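Local atomic coordinates of spore germination protein GerM (Bacillus subtilis subsp. subtilis str. 168, PDB entry 6GZB), a protein that affects both sporulation and germination by a molecular function that is unknown, and carries two GerMN domains in tandem. Residues 117-122 with 155-160; 143-148 with 179-184. All blocks are in the same frame, centred on the assembly; numbering follows the deposited sequence.

In the fold
From the N terminus, the chain enters interaction 1 at 117-122, runs through helix 136-147, whose end carries segment 143-148 of interaction 2, and returns in strand 155-160 to close interaction 1 as a beta-alpha-beta unit. It then passes hairpin partner 163-164 and closes interaction 2 with the loop residues 179-184. The segments alternate along the chain, so the two closures cross and neither encloses the other. Their centres lie about 10 Å apart and they touch directly: Val156 N and Leu179 O, 2.8 Å apart, probably form a hydrogen bond, and Val156 and Leu158 pack on Leu147 and Val143. Sheet, helix and the loop leading to strand 198-208 are thus tied together.

Interaction 1. Residues 117-122 with 155-160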
loop_
_atom_site.group_PDB
_atom_site.type_symbol
_atom_site.label_atom_id
_atom_site.label_comp_id
_atom_site.label_asym_id
_atom_site.label_seq_id
_atom_site.Cartn_x
_atom_site.Cartn_y
_atom_site.Cartn_z
ATOM N N ASP A 117 -14.097 -17.025 -7.513
ATOM C CA ASP A 117 -12.776 -17.407 -7.032
ATOM C C ASP A 117 -11.954 -16.215 -6.530
ATOM O O ASP A 117 -10.822 -16.387 -6.067
ATOM C CB ASP A 117 -11.999 -18.149 -8.128
ATOM C CG ASP A 117 -11.628 -17.255 -9.304
ATOM O OD1 ASP A 117 -12.079 -16.092 -9.360
ATOM O OD2 ASP A 117 -10.907 -17.738 -10.197
ATOM N N GLY A 118 -12.515 -15.013 -6.625
ATOM C CA GLY A 118 -11.839 -13.816 -6.119
ATOM C C GLY A 118 -11.145 -13.012 -7.210
ATOM O O GLY A 118 -10.512 -11.997 -6.932
ATOM N N THR A 119 -11.302 -13.443 -8.456
ATOM C CA THR A 119 -10.682 -12.775 -9.587
ATOM C C THR A 119 -11.589 -11.669 -10.088
ATOM O O THR A 119 -12.768 -11.896 -10.349
ATOM C CB THR A 119 -10.434 -13.760 -10.746
ATOM O OG1 THR A 119 -9.499 -14.759 -10.329
ATOM C CG2 THR A 119 -9.881 -13.037 -11.964
ATOM N N ALA A 120 -11.039 -10.469 -10.228
ATOM C CA ALA A 120 -11.748 -9.390 -10.900
ATOM C C ALA A 120 -11.163 -9.174 -12.274
ATOM O O ALA A 120 -9.944 -9.066 -12.432
ATOM C CB ALA A 120 -11.658 -8.109 -10.092
ATOM N N ILE A 121 -12.035 -9.126 -13.272
ATOM C CA ILE A 121 -11.614 -8.847 -14.628
ATOM C C ILE A 121 -11.988 -7.417 -14.983
ATOM O O ILE A 121 -13.164 -7.052 -14.992
ATOM C CB ILE A 121 -12.264 -9.827 -15.626
ATOM C CG1 ILE A 121 -11.779 -11.251 -15.347
ATOM C CG2 ILE A 121 -11.910 -9.444 -17.051
ATOM C CD1 ILE A 121 -12.633 -12.327 -15.974
ATOM N N ALA A 122 -10.977 -6.594 -15.216
ATOM C CA ALA A 122 -11.198 -5.198 -15.540
ATOM C C ALA A 122 -11.021 -5.000 -17.028
ATOM O O ALA A 122 -9.913 -5.132 -17.547
ATOM C CB ALA A 122 -10.226 -4.316 -14.773
ATOM N N LYS A 155 -7.430 -11.047 -6.755
ATOM C CA LYS A 155 -6.635 -11.226 -7.970
ATOM C C LYS A 155 -7.257 -10.415 -9.090
ATOM O O LYS A 155 -8.469 -10.190 -9.104
ATOM C CB LYS A 155 -6.620 -12.699 -8.400
ATOM C CG LYS A 155 -5.853 -13.628 -7.478
ATOM C CD LYS A 155 -5.961 -15.076 -7.943
ATOM C CE LYS A 155 -7.405 -15.564 -7.982
ATOM N NZ LYS A 155 -7.885 -15.998 -6.642
ATOM N N VAL A 156 -6.441 -10.033 -10.062
ATOM C CA VAL A 156 -6.894 -9.107 -11.088
ATOM C C VAL A 156 -6.437 -9.566 -12.464
ATOM O O VAL A 156 -5.301 -10.010 -12.639
ATOM C CB VAL A 156 -6.367 -7.681 -10.814
ATOM C CG1 VAL A 156 -6.670 -6.761 -11.978
ATOM C CG2 VAL A 156 -6.971 -7.131 -9.529
ATOM N N LYS A 157 -7.331 -9.448 -13.438
ATOM C CA LYS A 157 -6.990 -9.669 -14.833
ATOM C C LYS A 157 -7.388 -8.433 -15.622
ATOM O O LYS A 157 -8.426 -7.824 -15.363
ATOM C CB LYS A 157 -7.736 -10.881 -15.388
ATOM C CG LYS A 157 -7.187 -12.224 -14.931
ATOM C CD LYS A 157 -7.954 -13.361 -15.588
ATOM C CE LYS A 157 -7.679 -14.707 -14.928
ATOM N NZ LYS A 157 -6.252 -15.112 -15.037
ATOM N N LEU A 158 -6.550 -8.059 -16.580
ATOM C CA LEU A 158 -6.751 -6.827 -17.332
ATOM C C LEU A 158 -7.155 -7.154 -18.768
ATOM O O LEU A 158 -6.607 -8.064 -19.375
ATOM C CB LEU A 158 -5.460 -6.009 -17.332
ATOM C CG LEU A 158 -5.207 -4.979 -16.218
ATOM C CD1 LEU A 158 -6.053 -5.191 -14.982
ATOM C CD2 LEU A 158 -3.737 -4.935 -15.846
ATOM N N ARG A 159 -8.132 -6.430 -19.299
ATOM C CA ARG A 159 -8.466 -6.539 -20.712
ATOM C C ARG A 159 -8.624 -5.171 -21.341
ATOM O O ARG A 159 -8.961 -4.202 -20.663
ATOM C CB ARG A 159 -9.760 -7.330 -20.892
ATOM C CG ARG A 159 -9.628 -8.808 -20.570
ATOM C CD ARG A 159 -10.981 -9.496 -20.609
ATOM N NE ARG A 159 -10.870 -10.919 -20.319
ATOM C CZ ARG A 159 -11.874 -11.783 -20.406
ATOM N NH1 ARG A 159 -13.069 -11.392 -20.836
ATOM N NH2 ARG A 159 -11.667 -13.053 -20.102
ATOM N N ILE A 160 -8.392 -5.102 -22.648
ATOM C CA ILE A 160 -8.789 -3.941 -23.443
ATOM C C ILE A 160 -9.771 -4.371 -24.531
ATOM O O ILE A 160 -9.452 -5.210 -25.371
ATOM C CB ILE A 160 -7.576 -3.260 -24.094
ATOM C CG1 ILE A 160 -6.551 -2.866 -23.033
ATOM C CG2 ILE A 160 -8.009 -2.034 -24.885
ATOM C CD1 ILE A 160 -5.256 -2.340 -23.619
#
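The carbonyl O of Asp117 accepts a hydrogen bond from Lys155 NZ at 3.0 Å. Bends at chi3 (-60°) and chi4 (-82°) place CE and NZ of that lysine, turning its ammonium back to the turn. Asp117 OD1 also receives the backbone N of Thr119, an Asx turn that leads into the strand. Gly118 O takes Lys155 N, the first rung of the parallel ladder. At Thr119, OG1 lies 3.2 Å from Lys155 CE, while CG2 rests against the aliphatic chain of Lys157, whose NZ bonds to Asp177 O. Ala120 continues the ladder: its N gives to Lys155 O and its O receives Lys157 N, both at 2.8 Å. Ile121 projects on the same face as Thr119; its CG2 touches Arg159 CD at 3.7 Å, and its CD1 sits over one guanidinium face, offset toward the rim. Ala122 repeats the pattern, N to Lys157 O and O from Arg159 N. The axes of 119-122 and 155-160 run 23° from parallel. On the opposite face, Ala122, Val156 and Leu158 meet helix 136-147, the connecting helix of this beta-alpha-beta unit; strand 110-114 flanks 119-124, and 163-164 flanks 155-160.

Interaction 2. Residues 143-148 with 179-184; sequences VTWTLT and LSRKDG
Arg181 lies across the indole of Trp145, joining the last turn of helix 136-147, the connecting helix of the beta-alpha-beta unit in the first GerMN domain, to a short 3-10 turn, 181-183, which follows an ST turn at Ser180 in the loop before strand 198-208. The guanidinium and ring planes are 17° apart, and Trp145 CE3 lies over one guanidinium face, toward its rim. Arg181 CD provides a CH-pi contact, 3.7 Å from the centroid of the six-membered ring and 12° off its normal. The side chains cross at about a right angle, and the arginine is extended from CG to NE, which lets its methylenes as well as its charged end cover the ring.

Two hydrogen bonds fix the rotation of the guanidinium. NE gives to Thr148 OG1 at 2.9 Å, nearly in the group's plane, and NH2 gives to Trp145 O at 2.8 Å, tilted from that plane. Thr148 OG1 stands between its own backbone N and carbonyl carbon (chi1 50°) and donates a hydrogen bond to Thr144 O, which also accepts Thr148 N from the opposite face of its plane. An alanine in place of Arg181 would probably uncover the part of the indole face that CG, CD and the guanidinium lie over, and leave Thr148 OG1 and Trp145 O without these donors.

Van der Waals contact is made by Thr144, whose CG2 reaches the Ser180 carbonyl carbon at 3.6 Å and whose OG1, bonded to Val140 O, meets both methyls of Leu179.

The loop is braced internally: Ser180 OG accepts Lys182 N in the ST turn, and Asp183 OD2 accepts Ser180 N. At the indole edge, the single N-H of Trp145 NE1 is shared between a weak bond to Gly184 O at 3.5 Å and a water, which donates to Ser180 O and Gly184 O, each at 2.7 Å.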
loop_
_atom_site.group_PDB
_atom_site.type_symbol
_atom_site.label_atom_id
_atom_site.label_comp_id
_atom_site.label_asym_id
_atom_site.label_seq_id
_atom_site.Cartn_x
_atom_site.Cartn_y
_atom_site.Cartn_z
ATOM N N VAL A 143 -4.365 -0.014 -10.484
ATOM C CA VAL A 143 -5.556 -0.796 -10.746
ATOM C C VAL A 143 -5.616 -2.009 -9.819
ATOM O O VAL A 143 -6.644 -2.289 -9.211
ATOM C CB VAL A 143 -5.595 -1.255 -12.218
ATOM C CG1 VAL A 143 -6.687 -2.282 -12.429
ATOM C CG2 VAL A 143 -5.802 -0.064 -13.135
ATOM N N THR A 144 -4.484 -2.680 -9.660
ATOM C CA THR A 144 -4.426 -3.883 -8.848
ATOM C C THR A 144 -4.753 -3.580 -7.393
ATOM O O THR A 144 -5.535 -4.286 -6.763
ATOM C CB THR A 144 -3.048 -4.564 -8.940
ATOM O OG1 THR A 144 -2.792 -4.940 -10.301
ATOM C CG2 THR A 144 -3.017 -5.814 -8.072
ATOM N N TRP A 145 -4.141 -2.532 -6.852
ATOM C CA TRP A 145 -4.299 -2.239 -5.438
ATOM C C TRP A 145 -5.659 -1.612 -5.166
ATOM O O TRP A 145 -6.266 -1.863 -4.117
ATOM C CB TRP A 145 -3.173 -1.342 -4.926
ATOM C CG TRP A 145 -1.913 -2.091 -4.647
ATOM C CD1 TRP A 145 -1.142 -2.750 -5.554
ATOM C CD2 TRP A 145 -1.291 -2.284 -3.377
ATOM N NE1 TRP A 145 -0.101 -3.371 -4.927
ATOM C CE2 TRP A 145 -0.153 -3.091 -3.591
ATOM C CE3 TRP A 145 -1.578 -1.854 -2.080
ATOM C CZ2 TRP A 145 0.688 -3.497 -2.552
ATOM C CZ3 TRP A 145 -0.735 -2.256 -1.041
ATOM C CH2 TRP A 145 0.373 -3.075 -1.284
ATOM N N THR A 146 -6.176 -0.865 -6.134
ATOM C CA THR A 146 -7.513 -0.296 -5.993
ATOM C C THR A 146 -8.604 -1.384 -5.977
ATOM O O THR A 146 -9.495 -1.373 -5.118
ATOM C CB THR A 146 -7.810 0.750 -7.079
ATOM O OG1 THR A 146 -6.858 1.816 -6.992
ATOM C CG2 THR A 146 -9.208 1.322 -6.899
ATOM N N LEU A 147 -8.492 -2.358 -6.875
ATOM C CA LEU A 147 -9.471 -3.439 -6.948
ATOM C C LEU A 147 -9.398 -4.350 -5.728
ATOM O O LEU A 147 -10.424 -4.781 -5.210
ATOM C CB LEU A 147 -9.280 -4.266 -8.223
ATOM C CG LEU A 147 -9.796 -3.604 -9.498
ATOM C CD1 LEU A 147 -9.485 -4.457 -10.722
ATOM C CD2 LEU A 147 -11.288 -3.355 -9.379
ATOM N N THR A 148 -8.191 -4.627 -5.254
ATOM C CA THR A 148 -8.007 -5.613 -4.194
ATOM C C THR A 148 -8.272 -5.067 -2.807
ATOM O O THR A 148 -8.133 -5.790 -1.818
ATOM C CB THR A 148 -6.597 -6.248 -4.230
ATOM O OG1 THR A 148 -5.595 -5.231 -4.292
ATOM C CG2 THR A 148 -6.468 -7.159 -5.450
ATOM N N LEU A 179 -2.448 -11.837 -10.750
ATOM C CA LEU A 179 -2.008 -10.456 -10.496
ATOM C C LEU A 179 -2.620 -9.968 -9.188
ATOM O O LEU A 179 -3.844 -9.897 -9.065
ATOM C CB LEU A 179 -2.469 -9.547 -11.629
ATOM C CG LEU A 179 -1.600 -8.365 -12.059
ATOM C CD1 LEU A 179 -2.443 -7.353 -12.812
ATOM C CD2 LEU A 179 -0.896 -7.716 -10.896
ATOM N N SER A 180 -1.770 -9.627 -8.220
ATOM C CA SER A 180 -2.240 -9.259 -6.887
ATOM C C SER A 180 -1.278 -8.298 -6.195
ATOM O O SER A 180 -0.266 -7.882 -6.777
ATOM C CB SER A 180 -2.406 -10.520 -6.032
ATOM O OG SER A 180 -1.152 -10.966 -5.555
ATOM N N ARG A 181 -1.585 -7.962 -4.944
ATOM C CA ARG A 181 -0.733 -7.076 -4.150
ATOM C C ARG A 181 0.634 -7.684 -3.916
ATOM O O ARG A 181 1.591 -6.971 -3.636
ATOM C CB ARG A 181 -1.390 -6.726 -2.814
ATOM C CG ARG A 181 -2.614 -5.843 -2.969
ATOM C CD ARG A 181 -3.078 -5.192 -1.664
ATOM N NE ARG A 181 -4.178 -4.265 -1.929
ATOM C CZ ARG A 181 -4.627 -3.342 -1.085
ATOM N NH1 ARG A 181 -4.086 -3.196 0.113
ATOM N NH2 ARG A 181 -5.626 -2.556 -1.452
ATOM N N LYS A 182 0.742 -8.999 -4.083
ATOM C CA LYS A 182 2.009 -9.687 -3.854
ATOM C C LYS A 182 2.992 -9.432 -4.989
ATOM O O LYS A 182 4.190 -9.656 -4.841
ATOM C CB LYS A 182 1.796 -11.194 -3.682
ATOM C CG LYS A 182 1.128 -11.573 -2.373
ATOM C CD LYS A 182 0.742 -13.041 -2.359
ATOM C CE LYS A 182 0.272 -13.469 -0.979
ATOM N NZ LYS A 182 0.019 -14.934 -0.924
ATOM N N ASP A 183 2.487 -8.954 -6.116
ATOM C CA ASP A 183 3.350 -8.510 -7.205
ATOM C C ASP A 183 4.025 -7.159 -6.911
ATOM O O ASP A 183 4.857 -6.689 -7.677
ATOM C CB ASP A 183 2.543 -8.467 -8.492
ATOM C CG ASP A 183 2.122 -9.863 -8.949
ATOM O OD1 ASP A 183 3.022 -10.628 -9.345
ATOM O OD2 ASP A 183 0.924 -10.224 -8.846
ATOM N N GLY A 184 3.728 -6.588 -5.753
ATOM C CA GLY A 184 4.510 -5.468 -5.233
ATOM C C GLY A 184 3.972 -4.125 -5.681
ATOM O O GLY A 184 2.972 -4.037 -6.407
HETATM O O HOH W 1 0.813 -5.429 -7.280
#